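Local coordinates for G protein alpha subunit (Entamoeba histolytica, PDB 4FID) that binds guanine nucleotides as the alpha subunit of a heterotrimeric G protein and probably relays signals from membrane receptors, at residues Ile6-Gly12 / Val185-Val191; His41-Cys46 / Glu132-Pro136; Pro71-Phe76 / Ser87-Asp93; Ala195-Met199 / Val248-Ile253. One frame throughout, in Å; residues are numbered along the deposited sequence.

Contact 1 of 4, residues Ile6-Gly12 / Val185-Val191; sequences ITVMLLG and VDCAIFV
M9 and I189 are joined through their backbones, I189 N giving a 2.8 Å hydrogen bond to M9 O. The same parallel pattern runs on through M9 N to C187 O, L11 N to I189 O and V191 N to L11 O. The bond from C187 N to T7 O is longer, at 3.2 Å. Just before the second strand begins, the D186 carboxylate takes over the pairing. Its OD2 accepts from T7 N at 3.0 Å in a nearly straight bond of 173°. The amide approaches OD2 on the anti side, somewhat out of the carboxylate plane.

The two strands are neighbours at the centre of the Ras-like domain's sheet. Strand 6-12 also bonds to strand 162-167 along its other edge, and G12 starts the P-loop that holds GDP.

Apolar contacts lie on both faces. On the face of V8, L10 and I189, V8 CG1 meets I189 CD1 at 3.7 Å. L10 CD2 reaches I189 CB at 3.6 Å, the two side chains lying side by side. This face continues to helix 312-332 through I6 and C187. On the face of M9 and L11, V185 CG1 meets M9 CB at 4.0 Å. F190 packs there against helix 209-222.

Contact 2 of 4, residues His41-Cys46 / Glu132-Pro136; sequences HKSSIC and EDYVP
K42, at the start of helix 42-62, lies along the loop of Y134 and P136. Its CB is 4.3 Å from P136 CD. With CG anti to the backbone N (chi1 -178°), the chain leaves the helix in the direction of E132. CG comes obliquely to the Y134 ring, 4.2 Å from CD2. Next, CD passes the Y134 carbonyl, 3.6 Å from its O. CE lies near the same oxygen. Beyond CE, the extended chain brings NZ to E132 O, where it makes a weak hydrogen bond of 3.3 Å. The aliphatic part of the lysine thus does the packing, and its amine ends at the backbone.

One turn on, I45 points at the loop. Its CD1 touches both Y134 OH, at 3.7 Å, and P136 CB, at 3.9 Å. I45 and the tyrosine cross at about a right angle. The tyrosine hydroxyl is hydrogen-bonded to D140 of helix 138-143, which fixes the outer end of the ring. C46 SG approaches the same ring obliquely, 4.2 Å from CE2, in a sulfur-aromatic contact. I129 of helix 126-129 also packs on I45, C46 and Y134. P136 O accepts a hydrogen bond from R38. The arrangement belongs to the all-helical domain of G-alpha subunits: the first turn of its long helix 42-62 rests on the loop between helices 126-129 and 138-143.

Contact 3 of 4, residues Pro71-Phe76 / Ser87-Asp93; sequences PKSKEF and SPELVGD
E75 holds S87 with both carboxylate oxygens. S87 OG donates to OE2 at 2.7 Å, and S87 N donates to OE1 at 3.1 Å in a bond of 171°. Both donors come on the syn side, so the pair of bonds fixes the rotation of the carboxylate. The bend in the glutamate chain (chi2 86°) turns the group to the serine.

The second polar centre is D93. S73 OG donates to D93 OD2 at 2.9 Å, and meets that oxygen at its syn lone pair. The backbone amides of K72 and S73 point to the same oxygen, but both of these bonds are weak.

Around these bonds the packing is close. K74 runs along S87, its CD 3.5 Å from S87 CB. E89 CG lies against S73 CB at 3.6 Å. F76 CE2 meets L90 CD2 at 3.5 Å, the side chains crossing at about a right angle. The D93 carboxylate lies at the edge of the F76 ring, the two planes 64° apart. The F76 ring also touches V50, M53 and I57 of helix 42-62 and V94 and L97 of helix 90-99, so it bridges these two helices of the all-helical domain.

Two acids of opposite segments thus each take up a serine hydroxyl of the other. The paired donors on E75 would probably favour its ionised form although it is buried.

Contact 4 of 4, residues Ala195-Met199 / Val248-Ile253; sequences AEYDM and VPLNTI
Y197 lays one edge of its ring, CD1 and CE1 with the OH, against a shallow concave surface formed by V248, L250 and I253. At the tip, OH donates a 2.6 Å hydrogen bond to V248 O, which lies in the plane of the ring at its edge. The donor sits 15° from the carbonyl plane. I253 CG1 meets the ring edge too, 4.0 Å from CD1. L250 CD1 comes obliquely to that same CD1, also at 4.0 Å. The tyrosine CG stands between the backbone N and the carbonyl carbon (chi1 65°), a torsion that sends the ring out from the turn to these residues.

The bump comes from a type I beta turn, E196 to M199, in the loop after strand 187-193. The receiving wall is the loop after helix 238-247, with a 3-10 turn at 250-252 between V248 and I253. The contact therefore joins two loops of the Ras-like domain. F241 of that helix meets the tyrosine ring with its plane at about 90°.

Beside the ring, I253 fits against the turn itself. Its CG2 touches Y197 O at 3.5 Å, and its CD1 rests on D198 CB at 3.7 Å. V248 lies by the carboxylate, with CG1 and CG2 both 4.0 Å from D198 OD1. The other carboxylate oxygen, OD2, forms a salt bridge with K244.

Overall arrangement
The four contacts span both lobes of the G-alpha fold. Contact 1 lies in the central sheet of the Ras-like domain, and contact 4 in loops of the same domain; their centres are 27 Å apart. Strand 187-193 leads from one to the other. Contacts 2 and 3 belong to the all-helical domain, with centres 17 Å apart, and involve the successive helices 42-62 and 90-99. Along the chain, contact 3 is nested inside contact 2, and contact 2 inside contact 1; contact 4 follows. The helical domain is an insertion in the Ras-like domain, between helix 18-28 and strand 152-157. GDP lies between the lobes, nearer to contacts 1 and 2 than to contact 4.

Contact 1 of 4, residues Ile6-Gly12 / Val185-Val191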
loop_
_atom_site.group_PDB
_atom_site.type_symbol
_atom_site.label_atom_id
_atom_site.label_comp_id
_atom_site.label_asym_id
_atom_site.label_seq_id
_atom_site.Cartn_x
_atom_site.Cartn_y
_atom_site.Cartn_z
ATOM N N ILE A 6 4.561 -9.989 21.934
ATOM C CA ILE A 6 5.593 -9.503 21.039
ATOM C C ILE A 6 5.089 -8.236 20.332
ATOM O O ILE A 6 4.004 -8.225 19.723
ATOM C CB ILE A 6 5.980 -10.557 19.992
ATOM C CG1 ILE A 6 6.500 -11.818 20.673
ATOM C CG2 ILE A 6 7.026 -9.996 19.019
ATOM C CD1 ILE A 6 7.093 -12.820 19.699
ATOM N N THR A 7 5.882 -7.174 20.419
ATOM C CA THR A 7 5.477 -5.896 19.888
ATOM C C THR A 7 6.107 -5.586 18.531
ATOM O O THR A 7 7.307 -5.712 18.333
ATOM C CB THR A 7 5.772 -4.796 20.897
ATOM O OG1 THR A 7 4.915 -4.983 22.023
ATOM C CG2 THR A 7 5.515 -3.421 20.295
ATOM N N VAL A 8 5.271 -5.162 17.601
ATOM C CA VAL A 8 5.705 -4.894 16.250
ATOM C C VAL A 8 5.197 -3.531 15.855
ATOM O O VAL A 8 4.023 -3.223 16.040
ATOM C CB VAL A 8 5.113 -5.911 15.278
ATOM C CG1 VAL A 8 5.490 -5.552 13.863
ATOM C CG2 VAL A 8 5.586 -7.315 15.636
HETATM N N MSE A 9 6.090 -2.720 15.307
HETATM C CA MSE A 9 5.768 -1.353 14.920
HETATM C C MSE A 9 5.883 -1.195 13.409
HETATM O O MSE A 9 6.936 -1.496 12.841
HETATM C CB MSE A 9 6.710 -0.385 15.631
HETATM C CG MSE A 9 6.497 1.058 15.257
HETATM SE SE MSE A 9 7.574 2.349 16.281
HETATM C CE MSE A 9 6.582 2.410 17.969
ATOM N N LEU A 10 4.805 -0.748 12.759
ATOM C CA LEU A 10 4.845 -0.471 11.326
ATOM C C LEU A 10 5.172 0.984 11.063
ATOM O O LEU A 10 4.462 1.874 11.528
ATOM C CB LEU A 10 3.512 -0.792 10.655
ATOM C CG LEU A 10 3.149 -2.270 10.497
ATOM C CD1 LEU A 10 1.884 -2.388 9.691
ATOM C CD2 LEU A 10 4.283 -3.048 9.854
ATOM N N LEU A 11 6.252 1.213 10.320
ATOM C CA LEU A 11 6.620 2.538 9.811
ATOM C C LEU A 11 6.582 2.572 8.298
ATOM O O LEU A 11 6.707 1.554 7.647
ATOM C CB LEU A 11 8.035 2.934 10.245
ATOM C CG LEU A 11 8.369 3.410 11.684
ATOM C CD1 LEU A 11 7.254 4.186 12.349
ATOM C CD2 LEU A 11 8.796 2.259 12.565
ATOM N N GLY A 12 6.467 3.758 7.724
ATOM C CA GLY A 12 6.657 3.876 6.304
ATOM C C GLY A 12 6.357 5.260 5.843
ATOM O O GLY A 12 5.937 6.064 6.634
ATOM N N VAL A 185 10.063 -2.005 22.010
ATOM C CA VAL A 185 9.569 -2.537 20.742
ATOM C C VAL A 185 10.491 -3.657 20.267
ATOM O O VAL A 185 11.695 -3.462 20.145
ATOM C CB VAL A 185 9.449 -1.430 19.677
ATOM C CG1 VAL A 185 9.134 -2.018 18.320
ATOM C CG2 VAL A 185 8.371 -0.437 20.082
ATOM N N ASP A 186 9.932 -4.831 20.007
ATOM C CA ASP A 186 10.764 -5.985 19.666
ATOM C C ASP A 186 11.199 -5.959 18.209
ATOM O O ASP A 186 12.310 -6.388 17.869
ATOM C CB ASP A 186 10.052 -7.296 20.013
ATOM C CG ASP A 186 9.686 -7.369 21.487
ATOM O OD1 ASP A 186 10.573 -7.086 22.323
ATOM O OD2 ASP A 186 8.514 -7.668 21.808
ATOM N N CYS A 187 10.322 -5.423 17.364
ATOM C CA CYS A 187 10.544 -5.421 15.934
ATOM C C CYS A 187 9.956 -4.180 15.262
ATOM O O CYS A 187 8.827 -3.776 15.529
ATOM C CB CYS A 187 9.935 -6.680 15.320
ATOM S SG CYS A 187 9.973 -6.709 13.530
ATOM N N ALA A 188 10.744 -3.577 14.388
ATOM C CA ALA A 188 10.285 -2.447 13.613
ATOM C C ALA A 188 10.202 -2.879 12.150
ATOM O O ALA A 188 11.177 -3.320 11.586
ATOM C CB ALA A 188 11.247 -1.284 13.783
ATOM N N ILE A 189 9.027 -2.794 11.551
ATOM C CA ILE A 189 8.884 -3.152 10.152
ATOM C C ILE A 189 8.728 -1.897 9.279
ATOM O O ILE A 189 7.765 -1.145 9.425
ATOM C CB ILE A 189 7.679 -4.084 9.954
ATOM C CG1 ILE A 189 7.850 -5.352 10.801
ATOM C CG2 ILE A 189 7.498 -4.432 8.474
ATOM C CD1 ILE A 189 6.820 -6.446 10.507
ATOM N N PHE A 190 9.684 -1.664 8.383
ATOM C CA PHE A 190 9.599 -0.523 7.477
ATOM C C PHE A 190 9.007 -0.956 6.136
ATOM O O PHE A 190 9.538 -1.842 5.473
ATOM C CB PHE A 190 10.976 0.134 7.269
ATOM C CG PHE A 190 10.955 1.318 6.336
ATOM C CD1 PHE A 190 10.477 2.554 6.766
ATOM C CD2 PHE A 190 11.416 1.202 5.031
ATOM C CE1 PHE A 190 10.455 3.660 5.914
ATOM C CE2 PHE A 190 11.390 2.301 4.161
ATOM C CZ PHE A 190 10.917 3.534 4.611
ATOM N N VAL A 191 7.901 -0.324 5.752
ATOM C CA VAL A 191 7.246 -0.622 4.499
ATOM C C VAL A 191 7.534 0.461 3.485
ATOM O O VAL A 191 7.484 1.666 3.802
ATOM C CB VAL A 191 5.721 -0.700 4.662
ATOM C CG1 VAL A 191 5.072 -1.340 3.398
ATOM C CG2 VAL A 191 5.360 -1.459 5.914
#

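Contact 2 of 4, residues His41-Cys46 / Glu132-Pro136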
loop_
_atom_site.group_PDB
_atom_site.type_symbol
_atom_site.label_atom_id
_atom_site.label_comp_id
_atom_site.label_asym_id
_atom_site.label_seq_id
_atom_site.Cartn_x
_atom_site.Cartn_y
_atom_site.Cartn_z
ATOM N N HIS A 41 -17.149 2.479 5.877
ATOM C CA HIS A 41 -16.379 2.788 4.671
ATOM C C HIS A 41 -17.204 2.958 3.385
ATOM O O HIS A 41 -16.653 3.210 2.324
ATOM C CB HIS A 41 -15.246 1.783 4.496
ATOM C CG HIS A 41 -14.381 1.669 5.711
ATOM N ND1 HIS A 41 -13.249 2.435 5.894
ATOM C CD2 HIS A 41 -14.509 0.916 6.831
ATOM C CE1 HIS A 41 -12.704 2.139 7.060
ATOM N NE2 HIS A 41 -13.449 1.218 7.648
ATOM N N LYS A 42 -18.520 2.846 3.497
ATOM C CA LYS A 42 -19.396 2.856 2.333
ATOM C C LYS A 42 -19.263 4.134 1.512
ATOM O O LYS A 42 -19.254 4.083 0.281
ATOM C CB LYS A 42 -20.869 2.617 2.740
ATOM C CG LYS A 42 -21.859 2.563 1.578
ATOM C CD LYS A 42 -23.316 2.363 2.046
ATOM C CE LYS A 42 -24.317 2.450 0.863
ATOM N NZ LYS A 42 -25.730 2.067 1.204
ATOM N N SER A 43 -19.167 5.282 2.170
ATOM C CA SER A 43 -19.208 6.547 1.428
ATOM C C SER A 43 -17.941 6.818 0.661
ATOM O O SER A 43 -17.989 7.286 -0.472
ATOM C CB SER A 43 -19.547 7.730 2.325
ATOM O OG SER A 43 -20.955 7.854 2.424
ATOM N N SER A 44 -16.803 6.508 1.263
ATOM C CA SER A 44 -15.555 6.800 0.594
ATOM C C SER A 44 -15.366 5.820 -0.552
ATOM O O SER A 44 -14.863 6.193 -1.614
ATOM C CB SER A 44 -14.369 6.783 1.556
ATOM O OG SER A 44 -13.934 5.468 1.781
ATOM N N ILE A 45 -15.788 4.577 -0.362
ATOM C CA ILE A 45 -15.713 3.612 -1.455
ATOM C C ILE A 45 -16.626 4.030 -2.604
ATOM O O ILE A 45 -16.210 4.055 -3.771
ATOM C CB ILE A 45 -16.066 2.201 -1.003
ATOM C CG1 ILE A 45 -14.988 1.685 -0.045
ATOM C CG2 ILE A 45 -16.224 1.287 -2.224
ATOM C CD1 ILE A 45 -15.379 0.397 0.652
ATOM N N CYS A 46 -17.859 4.392 -2.274
ATOM C CA CYS A 46 -18.780 4.841 -3.307
ATOM C C CYS A 46 -18.273 6.108 -4.006
ATOM O O CYS A 46 -18.364 6.236 -5.221
ATOM C CB CYS A 46 -20.200 5.007 -2.746
ATOM S SG CYS A 46 -20.966 3.409 -2.294
ATOM N N GLU A 132 -28.279 -0.829 -3.490
ATOM C CA GLU A 132 -28.841 0.044 -2.470
ATOM C C GLU A 132 -28.496 -0.416 -1.051
ATOM O O GLU A 132 -28.274 0.407 -0.168
ATOM C CB GLU A 132 -30.359 0.228 -2.661
ATOM C CG GLU A 132 -31.194 -1.032 -2.502
ATOM C CD GLU A 132 -32.670 -0.727 -2.267
ATOM O OE1 GLU A 132 -32.997 0.462 -2.039
ATOM O OE2 GLU A 132 -33.498 -1.671 -2.311
ATOM N N ASP A 133 -28.423 -1.725 -0.838
ATOM C CA ASP A 133 -28.177 -2.254 0.500
ATOM C C ASP A 133 -26.719 -2.642 0.727
ATOM O O ASP A 133 -26.385 -3.253 1.746
ATOM C CB ASP A 133 -29.061 -3.471 0.758
ATOM C CG ASP A 133 -28.728 -4.637 -0.161
ATOM O OD1 ASP A 133 -28.772 -4.448 -1.397
ATOM O OD2 ASP A 133 -28.431 -5.741 0.353
ATOM N N TYR A 134 -25.865 -2.283 -0.228
ATOM C CA TYR A 134 -24.452 -2.664 -0.232
ATOM C C TYR A 134 -23.731 -2.346 1.072
ATOM O O TYR A 134 -23.729 -1.211 1.529
ATOM C CB TYR A 134 -23.724 -2.001 -1.424
ATOM C CG TYR A 134 -22.221 -1.886 -1.272
ATOM C CD1 TYR A 134 -21.421 -3.022 -1.266
ATOM C CD2 TYR A 134 -21.598 -0.637 -1.132
ATOM C CE1 TYR A 134 -20.050 -2.934 -1.113
ATOM C CE2 TYR A 134 -20.204 -0.531 -0.984
ATOM C CZ TYR A 134 -19.445 -1.694 -0.975
ATOM O OH TYR A 134 -18.089 -1.660 -0.842
ATOM N N VAL A 135 -23.127 -3.367 1.669
ATOM C CA VAL A 135 -22.224 -3.180 2.800
ATOM C C VAL A 135 -20.848 -3.713 2.379
ATOM O O VAL A 135 -20.741 -4.830 1.860
ATOM C CB VAL A 135 -22.771 -3.835 4.125
ATOM C CG1 VAL A 135 -23.296 -5.232 3.884
ATOM C CG2 VAL A 135 -21.727 -3.857 5.218
ATOM N N PRO A 136 -19.795 -2.890 2.549
ATOM C CA PRO A 136 -18.437 -3.273 2.145
ATOM C C PRO A 136 -17.989 -4.572 2.790
ATOM O O PRO A 136 -18.317 -4.839 3.940
ATOM C CB PRO A 136 -17.580 -2.104 2.649
ATOM C CG PRO A 136 -18.488 -0.941 2.608
ATOM C CD PRO A 136 -19.841 -1.499 3.027
#

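Contact 3 of 4, residues Pro71-Phe76 / Ser87-Asp93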
loop_
_atom_site.group_PDB
_atom_site.type_symbol
_atom_site.label_atom_id
_atom_site.label_comp_id
_atom_site.label_asym_id
_atom_site.label_seq_id
_atom_site.Cartn_x
_atom_site.Cartn_y
_atom_site.Cartn_z
ATOM N N PRO A 71 -21.375 9.300 -21.381
ATOM C CA PRO A 71 -22.092 9.140 -20.109
ATOM C C PRO A 71 -23.429 9.867 -20.097
ATOM O O PRO A 71 -23.518 11.007 -20.528
ATOM C CB PRO A 71 -21.155 9.789 -19.084
ATOM C CG PRO A 71 -19.816 9.761 -19.712
ATOM C CD PRO A 71 -20.032 9.871 -21.187
ATOM N N LYS A 72 -24.455 9.200 -19.588
ATOM C CA LYS A 72 -25.781 9.788 -19.465
ATOM C C LYS A 72 -25.991 10.382 -18.069
ATOM O O LYS A 72 -26.572 11.457 -17.921
ATOM C CB LYS A 72 -26.842 8.719 -19.748
ATOM C CG LYS A 72 -26.655 8.000 -21.080
ATOM C CD LYS A 72 -26.635 8.994 -22.242
ATOM C CE LYS A 72 -27.952 9.749 -22.348
ATOM N NZ LYS A 72 -27.908 10.795 -23.404
ATOM N N SER A 73 -25.484 9.679 -17.061
ATOM C CA SER A 73 -25.772 9.957 -15.655
ATOM C C SER A 73 -25.365 11.331 -15.109
ATOM O O SER A 73 -24.396 11.942 -15.544
ATOM C CB SER A 73 -25.186 8.843 -14.760
ATOM O OG SER A 73 -23.765 8.764 -14.849
ATOM N N LYS A 74 -26.144 11.783 -14.131
ATOM C CA LYS A 74 -25.878 12.971 -13.334
ATOM C C LYS A 74 -24.430 13.050 -12.888
ATOM O O LYS A 74 -23.834 14.126 -12.882
ATOM C CB LYS A 74 -26.748 12.944 -12.069
ATOM C CG LYS A 74 -28.189 12.486 -12.270
ATOM C CD LYS A 74 -28.839 12.157 -10.923
ATOM C CE LYS A 74 -30.268 11.602 -11.083
ATOM N NZ LYS A 74 -30.867 11.147 -9.778
ATOM N N GLU A 75 -23.876 11.904 -12.496
ATOM C CA GLU A 75 -22.559 11.848 -11.853
ATOM C C GLU A 75 -21.380 12.323 -12.712
ATOM O O GLU A 75 -20.405 12.864 -12.182
ATOM C CB GLU A 75 -22.284 10.450 -11.296
ATOM C CG GLU A 75 -22.934 10.192 -9.934
ATOM C CD GLU A 75 -24.389 9.696 -10.022
ATOM O OE1 GLU A 75 -25.017 9.547 -8.947
ATOM O OE2 GLU A 75 -24.888 9.457 -11.152
ATOM N N PHE A 76 -21.476 12.135 -14.028
ATOM C CA PHE A 76 -20.396 12.514 -14.933
ATOM C C PHE A 76 -20.711 13.761 -15.763
ATOM O O PHE A 76 -20.215 13.910 -16.879
ATOM C CB PHE A 76 -20.012 11.337 -15.839
ATOM C CG PHE A 76 -19.576 10.122 -15.084
ATOM C CD1 PHE A 76 -18.449 10.158 -14.284
ATOM C CD2 PHE A 76 -20.301 8.947 -15.153
ATOM C CE1 PHE A 76 -18.053 9.041 -13.566
ATOM C CE2 PHE A 76 -19.910 7.829 -14.443
ATOM C CZ PHE A 76 -18.781 7.877 -13.649
ATOM N N SER A 87 -27.376 7.579 -8.950
ATOM C CA SER A 87 -28.428 7.622 -9.950
ATOM C C SER A 87 -28.508 6.255 -10.612
ATOM O O SER A 87 -27.527 5.534 -10.660
ATOM C CB SER A 87 -28.147 8.709 -10.993
ATOM O OG SER A 87 -27.161 8.309 -11.929
ATOM N N PRO A 88 -29.683 5.896 -11.124
ATOM C CA PRO A 88 -29.882 4.553 -11.685
ATOM C C PRO A 88 -28.928 4.226 -12.830
ATOM O O PRO A 88 -28.562 3.061 -13.018
ATOM C CB PRO A 88 -31.338 4.581 -12.179
ATOM C CG PRO A 88 -31.745 6.032 -12.163
ATOM C CD PRO A 88 -30.919 6.694 -11.113
ATOM N N GLU A 89 -28.519 5.250 -13.571
ATOM C CA GLU A 89 -27.652 5.064 -14.734
ATOM C C GLU A 89 -26.149 5.040 -14.417
ATOM O O GLU A 89 -25.328 4.780 -15.299
ATOM C CB GLU A 89 -27.949 6.148 -15.758
ATOM C CG GLU A 89 -28.509 7.397 -15.125
ATOM C CD GLU A 89 -29.869 7.734 -15.666
ATOM O OE1 GLU A 89 -29.935 8.607 -16.557
ATOM O OE2 GLU A 89 -30.862 7.119 -15.213
ATOM N N LEU A 90 -25.791 5.300 -13.164
ATOM C CA LEU A 90 -24.388 5.315 -12.794
ATOM C C LEU A 90 -23.745 3.967 -13.095
ATOM O O LEU A 90 -22.791 3.894 -13.859
ATOM C CB LEU A 90 -24.199 5.720 -11.331
ATOM C CG LEU A 90 -22.774 5.965 -10.830
ATOM C CD1 LEU A 90 -22.140 4.661 -10.344
ATOM C CD2 LEU A 90 -21.922 6.612 -11.906
ATOM N N VAL A 91 -24.270 2.900 -12.510
ATOM C CA VAL A 91 -23.735 1.566 -12.773
ATOM C C VAL A 91 -23.474 1.331 -14.265
ATOM O O VAL A 91 -22.391 0.905 -14.666
ATOM C CB VAL A 91 -24.689 0.480 -12.289
ATOM C CG1 VAL A 91 -24.028 -0.869 -12.410
ATOM C CG2 VAL A 91 -25.089 0.747 -10.864
ATOM N N GLY A 92 -24.479 1.618 -15.081
ATOM C CA GLY A 92 -24.433 1.251 -16.470
ATOM C C GLY A 92 -23.296 1.918 -17.193
ATOM O O GLY A 92 -22.588 1.282 -17.964
ATOM N N ASP A 93 -23.105 3.208 -16.964
ATOM C CA ASP A 93 -22.079 3.886 -17.736
ATOM C C ASP A 93 -20.673 3.768 -17.158
ATOM O O ASP A 93 -19.694 3.962 -17.870
ATOM C CB ASP A 93 -22.487 5.307 -18.168
ATOM C CG ASP A 93 -22.759 6.214 -17.023
ATOM O OD1 ASP A 93 -22.706 5.723 -15.871
ATOM O OD2 ASP A 93 -22.986 7.417 -17.288
#

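Contact 4 of 4, residues Ala195-Met199 / Val248-Ile253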
loop_
_atom_site.group_PDB
_atom_site.type_symbol
_atom_site.label_atom_id
_atom_site.label_comp_id
_atom_site.label_asym_id
_atom_site.label_seq_id
_atom_site.Cartn_x
_atom_site.Cartn_y
_atom_site.Cartn_z
ATOM N N ALA A 195 6.752 0.644 -6.398
ATOM C CA ALA A 195 6.276 1.271 -7.624
ATOM C C ALA A 195 6.459 2.799 -7.652
ATOM O O ALA A 195 6.081 3.447 -8.623
ATOM C CB ALA A 195 4.834 0.874 -7.911
ATOM N N GLU A 196 7.057 3.359 -6.602
ATOM C CA GLU A 196 7.243 4.802 -6.502
ATOM C C GLU A 196 8.607 5.254 -7.013
ATOM O O GLU A 196 8.951 6.430 -6.879
ATOM C CB GLU A 196 7.051 5.283 -5.053
ATOM C CG GLU A 196 8.226 4.921 -4.124
ATOM C CD GLU A 196 8.091 5.448 -2.677
ATOM O OE1 GLU A 196 6.974 5.825 -2.238
ATOM O OE2 GLU A 196 9.125 5.463 -1.973
ATOM N N TYR A 197 9.384 4.342 -7.590
ATOM C CA TYR A 197 10.736 4.693 -8.050
ATOM C C TYR A 197 10.788 5.864 -9.046
ATOM O O TYR A 197 11.818 6.499 -9.190
ATOM C CB TYR A 197 11.460 3.480 -8.644
ATOM C CG TYR A 197 10.818 2.960 -9.901
ATOM C CD1 TYR A 197 11.162 3.473 -11.145
ATOM C CD2 TYR A 197 9.851 1.962 -9.843
ATOM C CE1 TYR A 197 10.566 3.003 -12.302
ATOM C CE2 TYR A 197 9.252 1.482 -10.991
ATOM C CZ TYR A 197 9.619 2.005 -12.212
ATOM O OH TYR A 197 9.025 1.520 -13.340
ATOM N N ASP A 198 9.684 6.162 -9.723
ATOM C CA ASP A 198 9.691 7.225 -10.728
ATOM C C ASP A 198 8.890 8.464 -10.354
ATOM O O ASP A 198 8.627 9.289 -11.219
ATOM C CB ASP A 198 9.128 6.706 -12.049
ATOM C CG ASP A 198 7.637 6.479 -11.986
ATOM O OD1 ASP A 198 6.963 6.640 -13.024
ATOM O OD2 ASP A 198 7.141 6.150 -10.886
HETATM N N MSE A 199 8.498 8.607 -9.092
HETATM C CA MSE A 199 7.632 9.714 -8.713
HETATM C C MSE A 199 8.343 10.880 -8.019
HETATM O O MSE A 199 9.122 10.680 -7.091
HETATM C CB MSE A 199 6.488 9.192 -7.858
HETATM C CG MSE A 199 5.710 8.075 -8.542
HETATM SE SE MSE A 199 4.200 7.379 -7.516
HETATM C CE MSE A 199 3.255 9.057 -7.199
ATOM N N VAL A 248 7.524 2.019 -17.697
ATOM C CA VAL A 248 8.580 2.941 -17.293
ATOM C C VAL A 248 9.842 2.182 -16.891
ATOM O O VAL A 248 10.067 1.943 -15.714
ATOM C CB VAL A 248 8.151 3.817 -16.094
ATOM C CG1 VAL A 248 9.172 4.926 -15.857
ATOM C CG2 VAL A 248 6.758 4.385 -16.306
ATOM N N PRO A 249 10.674 1.797 -17.865
ATOM C CA PRO A 249 11.863 1.003 -17.523
ATOM C C PRO A 249 12.759 1.678 -16.475
ATOM O O PRO A 249 12.891 2.909 -16.474
ATOM C CB PRO A 249 12.592 0.843 -18.870
ATOM C CG PRO A 249 11.925 1.797 -19.810
ATOM C CD PRO A 249 10.536 2.007 -19.314
ATOM N N LEU A 250 13.356 0.864 -15.603
ATOM C CA LEU A 250 14.146 1.342 -14.476
ATOM C C LEU A 250 15.334 2.191 -14.914
ATOM O O LEU A 250 15.751 3.091 -14.181
ATOM C CB LEU A 250 14.634 0.169 -13.585
ATOM C CG LEU A 250 15.321 0.458 -12.228
ATOM C CD1 LEU A 250 14.591 1.525 -11.384
ATOM C CD2 LEU A 250 15.477 -0.795 -11.405
ATOM N N ASN A 251 15.888 1.917 -16.096
ATOM C CA ASN A 251 17.072 2.672 -16.508
ATOM C C ASN A 251 16.741 4.027 -17.095
ATOM O O ASN A 251 17.643 4.748 -17.511
ATOM C CB ASN A 251 17.986 1.891 -17.446
ATOM C CG ASN A 251 17.342 1.591 -18.796
ATOM O OD1 ASN A 251 16.304 2.149 -19.159
ATOM N ND2 ASN A 251 17.966 0.688 -19.545
ATOM N N THR A 252 15.456 4.374 -17.126
ATOM C CA THR A 252 15.072 5.739 -17.459
ATOM C C THR A 252 15.149 6.623 -16.202
ATOM O O THR A 252 15.033 7.847 -16.267
ATOM C CB THR A 252 13.651 5.825 -18.093
ATOM O OG1 THR A 252 12.675 5.389 -17.146
ATOM C CG2 THR A 252 13.554 4.958 -19.342
ATOM N N ILE A 253 15.345 5.982 -15.060
ATOM C CA ILE A 253 15.400 6.681 -13.803
ATOM C C ILE A 253 16.801 6.552 -13.223
ATOM O O ILE A 253 17.345 7.506 -12.687
ATOM C CB ILE A 253 14.362 6.100 -12.821
ATOM C CG1 ILE A 253 12.963 6.137 -13.451
ATOM C CG2 ILE A 253 14.410 6.864 -11.487
ATOM C CD1 ILE A 253 12.377 7.568 -13.649
#